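Local coordinates for protein 2-dehydropantoate 2-reductase, putative (Enterococcus faecalis, PDB 2EW2) that probably catalyses the NADPH-dependent reduction of 2-dehydropantoate (ketopantoate) to (R)-pantoate, a step in pantothenate biosynthesis, at residues P122-T134 against L146-G160. Residues are numbered along the deposited sequence; the frame is centred on the assembly and turned at random. Where two conformers were deposited one is given.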
# COMPACT_ATOMS: atom_id res chain seq x y z
N PRO B 122 15.14 -28.36 -16.54
CA PRO B 122 15.01 -27.54 -17.74
C PRO B 122 13.60 -26.94 -17.83
O PRO B 122 12.62 -27.65 -17.60
CB PRO B 122 15.22 -28.54 -18.88
CG PRO B 122 16.03 -29.65 -18.27
CD PRO B 122 15.58 -29.74 -16.86
N LYS B 123 13.50 -25.66 -18.18
CA LYS B 123 12.19 -24.96 -18.23
C LYS B 123 11.18 -25.63 -19.15
O LYS B 123 9.97 -25.57 -18.90
CB LYS B 123 12.37 -23.47 -18.60
CG LYS B 123 11.11 -22.60 -18.45
CD LYS B 123 11.33 -21.14 -18.93
CE LYS B 123 10.23 -20.20 -18.42
NZ LYS B 123 10.56 -18.75 -18.58
N GLU B 124 11.67 -26.31 -20.19
CA GLU B 124 10.80 -27.00 -21.16
C GLU B 124 10.10 -28.23 -20.58
O GLU B 124 9.12 -28.73 -21.15
CB GLU B 124 11.64 -27.44 -22.38
CG GLU B 124 12.26 -26.31 -23.20
CD GLU B 124 13.59 -25.83 -22.66
OE1 GLU B 124 14.16 -26.46 -21.74
OE2 GLU B 124 14.07 -24.80 -23.19
N ASN B 125 10.63 -28.70 -19.45
CA ASN B 125 10.22 -29.96 -18.83
C ASN B 125 9.36 -29.75 -17.59
O ASN B 125 9.22 -30.65 -16.77
CB ASN B 125 11.45 -30.80 -18.41
CG ASN B 125 12.34 -31.21 -19.57
OD1 ASN B 125 12.11 -30.85 -20.72
ND2 ASN B 125 13.41 -31.96 -19.25
N ILE B 126 8.79 -28.57 -17.44
CA ILE B 126 7.97 -28.30 -16.27
C ILE B 126 6.48 -28.43 -16.59
O ILE B 126 5.97 -27.78 -17.53
CB ILE B 126 8.29 -26.91 -15.65
CG1 ILE B 126 9.78 -26.85 -15.26
CG2 ILE B 126 7.39 -26.65 -14.42
CD1 ILE B 126 10.23 -25.45 -14.91
N LEU B 127 5.81 -29.25 -15.80
CA LEU B 127 4.35 -29.43 -15.88
C LEU B 127 3.71 -28.88 -14.62
O LEU B 127 4.33 -28.90 -13.54
CB LEU B 127 3.99 -30.93 -15.98
CG LEU B 127 4.83 -31.85 -16.87
CD1 LEU B 127 4.40 -33.32 -16.77
CD2 LEU B 127 4.80 -31.38 -18.29
N VAL B 128 2.48 -28.42 -14.73
CA VAL B 128 1.77 -27.95 -13.54
C VAL B 128 0.48 -28.73 -13.40
O VAL B 128 -0.14 -29.08 -14.40
CB VAL B 128 1.55 -26.40 -13.59
CG1 VAL B 128 0.78 -25.98 -14.85
CG2 VAL B 128 0.89 -25.89 -12.34
N GLY B 129 0.08 -29.04 -12.18
CA GLY B 129 -1.21 -29.70 -12.04
C GLY B 129 -1.96 -29.36 -10.78
O GLY B 129 -1.43 -28.68 -9.90
N ILE B 130 -3.19 -29.84 -10.71
CA ILE B 130 -4.04 -29.63 -9.56
C ILE B 130 -4.51 -31.02 -9.17
O ILE B 130 -4.99 -31.78 -10.02
CB ILE B 130 -5.23 -28.70 -9.90
CG1 ILE B 130 -4.74 -27.32 -10.34
CG2 ILE B 130 -6.19 -28.55 -8.70
CD1 ILE B 130 -5.80 -26.51 -11.05
N THR B 131 -4.35 -31.36 -7.90
CA THR B 131 -4.86 -32.63 -7.40
C THR B 131 -6.13 -32.41 -6.58
O THR B 131 -6.17 -31.57 -5.68
CB THR B 131 -3.80 -33.44 -6.62
OG1 THR B 131 -4.40 -34.62 -6.11
CG2 THR B 131 -3.20 -32.65 -5.45
N MSE B 132 -7.17 -33.17 -6.91
CA MSE B 132 -8.45 -33.09 -6.21
C MSE B 132 -8.61 -34.26 -5.22
O MSE B 132 -9.64 -34.36 -4.54
CB MSE B 132 -9.62 -33.06 -7.20
CG MSE B 132 -9.75 -31.77 -8.04
SE MSE B 132 -8.44 -31.63 -9.50
CE MSE B 132 -9.30 -30.18 -10.54
N TRP B 133 -7.61 -35.13 -5.14
CA TRP B 133 -7.63 -36.27 -4.19
C TRP B 133 -7.49 -35.75 -2.76
O TRP B 133 -7.07 -34.61 -2.54
CB TRP B 133 -6.49 -37.26 -4.47
CG TRP B 133 -6.66 -38.07 -5.72
CD1 TRP B 133 -6.21 -37.74 -6.97
CD2 TRP B 133 -7.35 -39.32 -5.86
NE1 TRP B 133 -6.58 -38.72 -7.88
CE2 TRP B 133 -7.27 -39.70 -7.22
CE3 TRP B 133 -8.01 -40.17 -4.96
CZ2 TRP B 133 -7.82 -40.89 -7.70
CZ3 TRP B 133 -8.57 -41.34 -5.44
CH2 TRP B 133 -8.47 -41.70 -6.81
N THR B 134 -7.86 -36.58 -1.79
CA THR B 134 -7.63 -36.26 -0.38
C THR B 134 -6.69 -37.31 0.20
O THR B 134 -6.57 -38.41 -0.33
CB THR B 134 -8.96 -36.17 0.43
OG1 THR B 134 -9.59 -37.46 0.48
CG2 THR B 134 -9.93 -35.16 -0.20
N LEU B 146 -9.10 -42.18 1.66
CA LEU B 146 -10.52 -42.42 1.44
C LEU B 146 -10.96 -41.61 0.25
O LEU B 146 -10.28 -40.65 -0.14
CB LEU B 146 -11.33 -41.96 2.66
CG LEU B 146 -11.07 -42.67 3.98
CD1 LEU B 146 -11.90 -42.03 5.10
CD2 LEU B 146 -11.39 -44.16 3.83
N GLY B 147 -12.10 -41.97 -0.32
CA GLY B 147 -12.74 -41.15 -1.32
C GLY B 147 -12.15 -41.24 -2.72
O GLY B 147 -11.28 -42.07 -2.98
N ASP B 148 -12.63 -40.36 -3.58
CA ASP B 148 -12.24 -40.32 -4.98
C ASP B 148 -11.40 -39.06 -5.23
O ASP B 148 -11.08 -38.31 -4.31
CB ASP B 148 -13.49 -40.32 -5.89
CG ASP B 148 -14.44 -39.15 -5.62
OD1 ASP B 148 -13.98 -38.05 -5.22
OD2 ASP B 148 -15.66 -39.30 -5.84
N GLY B 149 -11.05 -38.84 -6.49
CA GLY B 149 -10.38 -37.61 -6.88
C GLY B 149 -9.94 -37.67 -8.32
O GLY B 149 -10.33 -38.59 -9.06
N GLU B 150 -9.13 -36.69 -8.71
CA GLU B 150 -8.60 -36.57 -10.05
C GLU B 150 -7.39 -35.67 -10.00
O GLU B 150 -7.16 -34.99 -9.00
CB GLU B 150 -9.66 -36.01 -11.03
CG GLU B 150 -10.20 -34.63 -10.68
CD GLU B 150 -11.07 -34.02 -11.78
OE1 GLU B 150 -10.77 -34.24 -12.99
OE2 GLU B 150 -12.04 -33.32 -11.45
N ILE B 151 -6.60 -35.68 -11.07
CA ILE B 151 -5.50 -34.74 -11.23
C ILE B 151 -5.63 -34.16 -12.62
O ILE B 151 -5.74 -34.92 -13.59
CB ILE B 151 -4.12 -35.43 -11.05
CG1 ILE B 151 -4.01 -36.10 -9.67
CG2 ILE B 151 -2.94 -34.42 -11.23
CD1 ILE B 151 -2.68 -36.77 -9.42
N GLU B 152 -5.64 -32.84 -12.72
CA GLU B 152 -5.57 -32.16 -14.00
C GLU B 152 -4.14 -31.63 -14.14
O GLU B 152 -3.56 -31.17 -13.15
CB GLU B 152 -6.58 -31.00 -14.06
CG GLU B 152 -8.06 -31.44 -13.91
CD GLU B 152 -9.04 -30.28 -14.08
OE1 GLU B 152 -8.73 -29.14 -13.65
OE2 GLU B 152 -10.13 -30.51 -14.68
N LEU B 153 -3.54 -31.76 -15.33
CA LEU B 153 -2.18 -31.28 -15.53
C LEU B 153 -1.99 -30.65 -16.90
O LEU B 153 -2.80 -30.86 -17.82
CB LEU B 153 -1.13 -32.38 -15.27
CG LEU B 153 -1.11 -33.60 -16.19
CD1 LEU B 153 -0.21 -33.36 -17.44
CD2 LEU B 153 -0.61 -34.80 -15.42
N GLU B 154 -0.94 -29.85 -17.02
CA GLU B 154 -0.67 -29.10 -18.24
C GLU B 154 0.83 -28.85 -18.30
O GLU B 154 1.43 -28.52 -17.29
CB GLU B 154 -1.42 -27.75 -18.21
CG GLU B 154 -1.29 -26.98 -19.49
CD GLU B 154 -2.05 -25.66 -19.55
OE1 GLU B 154 -2.64 -25.19 -18.54
OE2 GLU B 154 -2.05 -25.08 -20.66
N ASN B 155 1.44 -29.04 -19.47
CA ASN B 155 2.82 -28.58 -19.72
C ASN B 155 2.84 -27.07 -19.82
O ASN B 155 1.94 -26.47 -20.41
CB ASN B 155 3.37 -29.16 -21.04
CG ASN B 155 2.43 -28.94 -22.21
OD1 ASN B 155 2.78 -28.30 -23.20
ND2 ASN B 155 1.22 -29.47 -22.09
N ILE B 156 3.86 -26.45 -19.24
CA ILE B 156 4.00 -25.01 -19.32
C ILE B 156 4.59 -24.58 -20.66
O ILE B 156 4.19 -23.55 -21.19
CB ILE B 156 4.87 -24.48 -18.15
CG1 ILE B 156 4.15 -24.75 -16.83
CG2 ILE B 156 5.20 -22.97 -18.37
CD1 ILE B 156 4.89 -24.23 -15.59
N ASP B 157 5.52 -25.38 -21.18
CA ASP B 157 6.23 -25.09 -22.43
C ASP B 157 5.64 -25.99 -23.54
O ASP B 157 5.39 -27.16 -23.30
CB ASP B 157 7.71 -25.41 -22.24
CG ASP B 157 8.56 -25.00 -23.42
OD1 ASP B 157 8.57 -25.74 -24.43
OD2 ASP B 157 9.22 -23.93 -23.34
N PRO B 158 5.44 -25.44 -24.75
CA PRO B 158 4.79 -26.26 -25.80
C PRO B 158 5.52 -27.56 -26.15
O PRO B 158 4.87 -28.51 -26.59
CB PRO B 158 4.71 -25.31 -27.00
CG PRO B 158 5.76 -24.28 -26.74
CD PRO B 158 5.75 -24.09 -25.26
N SER B 159 6.83 -27.60 -25.93
CA SER B 159 7.64 -28.82 -26.14
C SER B 159 7.37 -29.93 -25.15
O SER B 159 7.74 -31.10 -25.40
CB SER B 159 9.14 -28.50 -26.04
OG SER B 159 9.55 -27.83 -27.22
N GLY B 160 6.77 -29.58 -24.00
CA GLY B 160 6.46 -30.59 -22.98
C GLY B 160 5.18 -31.38 -23.20
O GLY B 160 4.82 -32.21 -22.37
O HOH W 1 6.56 -28.01 -20.21
O HOH W 2 -8.29 -39.41 2.16
O HOH W 3 -9.69 -38.77 -2.01
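Val128 and Glu154 form a hydrogen-bonded antiparallel pair: the amide of Val128 meets Glu154 O at 2.8 Å, and Glu154 N returns a bond to Val128 O. Ile130 and Glu152, two residues further along one strand and two back along the other, form a second such pair, and single bonds from Ile156 N to Ile126 O and from Met132 N to Glu150 O extend the pairing at either end. Between the two doubly bonded pairs, Gly129 faces Leu153 with CA atoms 4.0 Å apart, and Glu152 O lies 3.0 Å from Gly129 CA.

Where regular pairing ends, the indole of Trp133 lies flat against the 148-150 backbone. Gly149 CA sits 3.7 Å from the centroid of its five-membered ring, 15° off the normal, a CH-pi contact, while Glu150 N lies over the same face near the rim. Ile151 CG1 reaches the ring edge, 3.8 Å from Trp133 CD1. The indole NE1 is satisfied elsewhere, by Leu176 O. In one of its two conformers, Met132 (selenomethionine) is bent at chi2 (75°) and SE nears Glu150 CG. At the other end, Ile156 CD1 packs on Ile126 CG2 at 3.7 Å, and Asp157 OD1 accepts from Ser159 N in an Asx turn.

Helix 161-173 packs on Leu127 and Leu153, whereas Val128 and Ile130 meet helix 184-195. Strand 126-131 also bonds to strand 103-106, and Ile151 to Ser179. The axes of strands 126-131 and 151-155 run 159° apart, an antiparallel pair; 151-155 and, beside it and parallel to it, 178-180 both run against the parallel strands of the Rossmann-type sheet of this ketopantoate reductase family domain.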